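Local coordinates for L-ribulose 3-epimerase (Mesorhizobium loti, PDB 3VYL) that catalyses the epimerisation of ketoses at C3, acting most efficiently on L-ribulose and using a manganese ion held in a TIM barrel, at the interface of chains A and B and the interface of chains A and C. Numbering follows the deposited sequence. Chains: chain A/B/C, L-ribulose 3-epimerase.

Contact 1: the interface of chains A and B. Residues chain A 184-185, 188-191; chain B 185, 210-211, 218-219.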
loop_
_atom_site.group_PDB
_atom_site.type_symbol
_atom_site.label_atom_id
_atom_site.label_comp_id
_atom_site.label_asym_id
_atom_site.label_seq_id
_atom_site.Cartn_x
_atom_site.Cartn_y
_atom_site.Cartn_z
ATOM N N MET A 184 11.984 -5.365 -11.107
ATOM C CA MET A 184 12.252 -5.087 -9.701
ATOM C C MET A 184 11.177 -5.669 -8.801
ATOM O O MET A 184 11.482 -6.245 -7.753
ATOM C CB MET A 184 12.383 -3.577 -9.455
ATOM C CG MET A 184 13.729 -2.998 -9.876
ATOM S SD MET A 184 14.042 -1.334 -9.244
ATOM C CE MET A 184 12.955 -0.373 -10.291
ATOM N N ASN A 185 9.919 -5.527 -9.223
ATOM C CA ASN A 185 8.800 -5.997 -8.418
ATOM C C ASN A 185 8.828 -7.513 -8.221
ATOM O O ASN A 185 8.301 -8.016 -7.235
ATOM C CB ASN A 185 7.472 -5.543 -9.008
ATOM C CG ASN A 185 6.395 -5.381 -7.952
ATOM O OD1 ASN A 185 6.498 -4.509 -7.085
ATOM N ND2 ASN A 185 5.348 -6.210 -8.020
ATOM N N GLU A 188 13.308 -7.668 -6.333
ATOM C CA GLU A 188 13.748 -6.877 -5.182
ATOM C C GLU A 188 12.929 -7.147 -3.902
ATOM O O GLU A 188 11.766 -7.572 -3.954
ATOM C CB GLU A 188 13.777 -5.376 -5.507
ATOM C CG GLU A 188 14.505 -4.986 -6.789
ATOM C CD GLU A 188 16.028 -5.051 -6.705
ATOM O OE1 GLU A 188 16.579 -5.246 -5.594
ATOM O OE2 GLU A 188 16.685 -4.895 -7.768
ATOM N N ALA A 189 13.566 -6.926 -2.754
ATOM C CA ALA A 189 12.932 -7.096 -1.450
ATOM C C ALA A 189 11.932 -5.975 -1.292
ATOM O O ALA A 189 10.839 -6.172 -0.766
ATOM C CB ALA A 189 13.973 -7.036 -0.335
ATOM N N ASP A 190 12.332 -4.793 -1.749
ATOM C CA ASP A 190 11.472 -3.637 -1.746
ATOM C C ASP A 190 11.947 -2.729 -2.859
ATOM O O ASP A 190 13.126 -2.359 -2.905
ATOM C CB ASP A 190 11.531 -2.925 -0.399
ATOM C CG ASP A 190 10.498 -1.822 -0.279
ATOM O OD1 ASP A 190 9.340 -2.108 0.121
ATOM O OD2 ASP A 190 10.850 -0.664 -0.584
ATOM N N VAL A 191 11.038 -2.382 -3.769
ATOM C CA VAL A 191 11.414 -1.554 -4.915
ATOM C C VAL A 191 12.059 -0.231 -4.477
ATOM O O VAL A 191 13.142 0.099 -4.946
ATOM C CB VAL A 191 10.246 -1.313 -5.903
ATOM C CG1 VAL A 191 10.773 -0.696 -7.191
ATOM C CG2 VAL A 191 9.542 -2.624 -6.221
ATOM N N ASN B 185 0.668 -11.870 -8.554
ATOM C CA ASN B 185 1.257 -10.537 -8.481
ATOM C C ASN B 185 1.899 -10.118 -9.798
ATOM O O ASN B 185 1.976 -8.934 -10.109
ATOM C CB ASN B 185 2.278 -10.461 -7.347
ATOM C CG ASN B 185 2.384 -9.073 -6.767
ATOM O OD1 ASN B 185 1.396 -8.511 -6.277
ATOM N ND2 ASN B 185 3.580 -8.504 -6.814
ATOM N N SER B 210 6.620 -12.288 -3.561
ATOM C CA SER B 210 7.005 -11.844 -4.911
ATOM C C SER B 210 8.280 -12.483 -5.460
ATOM O O SER B 210 8.387 -12.733 -6.660
ATOM C CB SER B 210 7.146 -10.308 -4.959
ATOM O OG SER B 210 8.123 -9.843 -4.036
ATOM N N HIS B 211 9.242 -12.741 -4.583
ATOM C CA HIS B 211 10.510 -13.357 -4.984
ATOM C C HIS B 211 10.633 -14.793 -4.537
ATOM O O HIS B 211 11.619 -15.461 -4.851
ATOM C CB HIS B 211 11.694 -12.543 -4.457
ATOM C CG HIS B 211 11.588 -12.199 -2.998
ATOM N ND1 HIS B 211 11.146 -13.075 -2.082
ATOM C CD2 HIS B 211 11.886 -11.024 -2.312
ATOM C CE1 HIS B 211 11.156 -12.494 -0.870
ATOM N NE2 HIS B 211 11.607 -11.235 -1.012
ATOM N N GLY B 218 9.040 -9.063 0.648
ATOM C CA GLY B 218 8.921 -8.786 -0.774
ATOM C C GLY B 218 7.910 -7.693 -1.041
ATOM O O GLY B 218 7.674 -6.839 -0.192
ATOM N N ASN B 219 7.285 -7.739 -2.210
ATOM C CA ASN B 219 6.440 -6.650 -2.666
ATOM C C ASN B 219 4.948 -6.936 -2.636
ATOM O O ASN B 219 4.147 -6.070 -3.021
ATOM C CB ASN B 219 6.853 -6.218 -4.083
ATOM C CG ASN B 219 8.241 -5.614 -4.120
ATOM O OD1 ASN B 219 8.513 -4.615 -3.436
ATOM N ND2 ASN B 219 9.138 -6.224 -4.901
HETATM O O HOH W 1 3.381 -5.703 -5.836
HETATM O O HOH W 2 10.416 -9.569 -4.986
HETATM O O HOH W 3 5.062 -8.003 -10.046
#

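Contact 2: the interface of chains A and C. Residues chain A 211, 217, 262; chain C 283, 286-287, 290.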
loop_
_atom_site.group_PDB
_atom_site.type_symbol
_atom_site.label_atom_id
_atom_site.label_comp_id
_atom_site.label_asym_id
_atom_site.label_seq_id
_atom_site.Cartn_x
_atom_site.Cartn_y
_atom_site.Cartn_z
ATOM N N HIS A 211 2.194 -6.411 -14.844
ATOM C CA HIS A 211 1.879 -7.280 -15.986
ATOM C C HIS A 211 2.297 -6.701 -17.311
ATOM O O HIS A 211 1.991 -7.279 -18.351
ATOM C CB HIS A 211 0.400 -7.616 -16.024
ATOM C CG HIS A 211 -0.497 -6.440 -15.758
ATOM N ND1 HIS A 211 -0.391 -5.282 -16.435
ATOM C CD2 HIS A 211 -1.548 -6.278 -14.861
ATOM C CE1 HIS A 211 -1.321 -4.420 -15.992
ATOM N NE2 HIS A 211 -2.028 -5.029 -15.024
ATOM N N THR A 217 -2.498 -0.240 -13.349
ATOM C CA THR A 217 -3.504 -1.233 -13.673
ATOM C C THR A 217 -3.066 -2.609 -13.118
ATOM O O THR A 217 -3.702 -3.639 -13.346
ATOM C CB THR A 217 -3.741 -1.153 -15.202
ATOM O OG1 THR A 217 -5.029 -0.588 -15.440
ATOM C CG2 THR A 217 -3.643 -2.452 -15.879
ATOM N N LEU A 262 -2.789 -6.649 -23.423
ATOM C CA LEU A 262 -3.530 -5.953 -22.391
ATOM C C LEU A 262 -4.103 -4.628 -22.872
ATOM O O LEU A 262 -4.904 -4.007 -22.184
ATOM C CB LEU A 262 -2.627 -5.755 -21.171
ATOM C CG LEU A 262 -2.528 -6.980 -20.260
ATOM C CD1 LEU A 262 -1.834 -8.147 -20.942
ATOM C CD2 LEU A 262 -1.787 -6.595 -18.991
ATOM N N THR C 283 -7.978 5.156 -14.248
ATOM C CA THR C 283 -7.097 4.039 -13.952
ATOM C C THR C 283 -7.825 2.886 -13.260
ATOM O O THR C 283 -7.659 1.718 -13.651
ATOM C CB THR C 283 -5.885 4.494 -13.129
ATOM O OG1 THR C 283 -5.050 5.313 -13.952
ATOM C CG2 THR C 283 -5.067 3.310 -12.645
ATOM N N ARG C 286 -10.135 1.078 -15.911
ATOM C CA ARG C 286 -9.388 0.189 -16.800
ATOM C C ARG C 286 -9.004 -1.106 -16.071
ATOM O O ARG C 286 -9.062 -2.198 -16.647
ATOM C CB ARG C 286 -8.132 0.879 -17.349
ATOM C CG ARG C 286 -8.388 2.081 -18.260
ATOM C CD ARG C 286 -7.079 2.587 -18.852
ATOM N NE ARG C 286 -7.252 3.733 -19.756
ATOM C CZ ARG C 286 -7.654 3.642 -21.026
ATOM N NH1 ARG C 286 -7.950 2.459 -21.550
ATOM N NH2 ARG C 286 -7.784 4.736 -21.763
ATOM N N LYS C 287 -8.634 -0.959 -14.797
ATOM C CA LYS C 287 -8.208 -2.047 -13.925
ATOM C C LYS C 287 -9.343 -3.016 -13.638
ATOM O O LYS C 287 -9.126 -4.220 -13.604
ATOM C CB LYS C 287 -7.669 -1.462 -12.619
ATOM C CG LYS C 287 -7.217 -2.451 -11.555
ATOM C CD LYS C 287 -6.130 -1.782 -10.741
ATOM C CE LYS C 287 -6.277 -1.997 -9.252
ATOM N NZ LYS C 287 -5.553 -0.935 -8.493
ATOM N N LEU C 290 -9.937 -4.984 -16.842
ATOM C CA LEU C 290 -8.856 -5.929 -17.047
ATOM C C LEU C 290 -9.017 -7.184 -16.184
ATOM O O LEU C 290 -8.806 -8.290 -16.676
ATOM C CB LEU C 290 -7.496 -5.264 -16.830
ATOM C CG LEU C 290 -6.289 -6.197 -17.013
ATOM C CD1 LEU C 290 -6.265 -6.851 -18.391
ATOM C CD2 LEU C 290 -4.983 -5.482 -16.729
#

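Contact 1: the interface of chains A and B
B:Asn219 reaches across to the C-terminal end of helix 181-187 of chain A and to the loop that follows it, in a two-fold interface of the deposited assembly between two TIM-barrel subunits. Its CB lies 3.5 Å from OD1 of A:Asn185, the side-chain amide oxygen, and its CG sits near both that oxygen and the CG2 methyl of A:Val191. The amide planes of A:Asn185 and B:Asn219 are 16° apart, although the side chains cross at a slant. CG stands anti to the carbonyl carbon (chi1 -66°), which turns the amide toward chain A. At the tip ND2 donates to the backbone O of A:Asn185 at 3.1 Å, coming from above the carbonyl plane, 42° out of it. The other tip atom, OD1, receives a weak hydrogen bond from the backbone N of A:Val191, the first residue of helix 191-197. Behind the side chain, the backbone N of B:Asn219 bonds OG of B:Ser210, which probably helps hold the loop that presents the amide. That hydroxyl also meets water 2, which lies 2.6 Å from the backbone O of A:Glu188 and so bridges the chains. Nearby, the side-chain nitrogens of A:Asn185 and B:Asn185 approach each other without bonding; water 1 joins them instead, 3.0 Å from each ND2, and also touches the backbone O of B:Asn219. Water 3 lies 2.7 Å from ND2 of A:Asn185 and 3.2 Å from the backbone O of B:Asn185.

Contact 2: the interface of chains A and C
The long C-terminal helix 266-292 of chain C, an element of a xylose isomerase-like TIM-barrel subunit, lays one of its flanks against loops of chain A in a two-fold interface of the deposited assembly. C:Leu290 carries the contact: its CD2 methyl meets CG2 of A:Thr217 at 3.4 Å, the two side chains crossing at about a right angle. The same methyl faces the tip of A:His211, 3.4 Å from the imidazole NE2, the leucine and histidine reaching toward each other end to end. CG of C:Leu290 is anti to the backbone N (chi1 179°), which projects the branched end toward chain A, where A:Leu262 adds its CD2 at 4.1 Å from the leucine CD2. Within chain A, NE2 of A:His211 donates to the backbone O of A:Thr217 at 2.7 Å; the acceptor lies in the ring plane, while the donor stands 66° out of the carbonyl plane. This bond within the loop between strand 202-207 and helix 222-231 probably helps hold both groups against the leucine. An alanine in place of A:His211 would probably leave the A:Thr217 carbonyl without this donor and open a gap beside the C:Leu290 methyl. One turn earlier on the helix, C:Lys287 runs its aliphatic stem alongside A:Thr217, CD lying 4.0 Å from the threonine CA. The hydroxyl OG1 of A:Thr217 faces the helix near C:Arg286 and C:Lys287, 3.7 Å from the backbone N of C:Lys287, too far for a bond.

The C-alpha centres of contact 1 and contact 2 lie about 19 Å apart, and chain A takes part in both with different segments. Because the chains are copies, the loops recur: B:His211 belongs to contact 1 and A:His211 to contact 2, while B:Gly218 and A:Thr217 put neighbouring positions of one loop into the two interfaces. Each subunit can therefore use this loop region toward two partners at once. Helix 181-187 enters contact 1 and helix 266-292 contact 2. Together, repeated by two-fold symmetry, they are consistent with the four-subunit deposited assembly, though the structure alone does not show its state in solution.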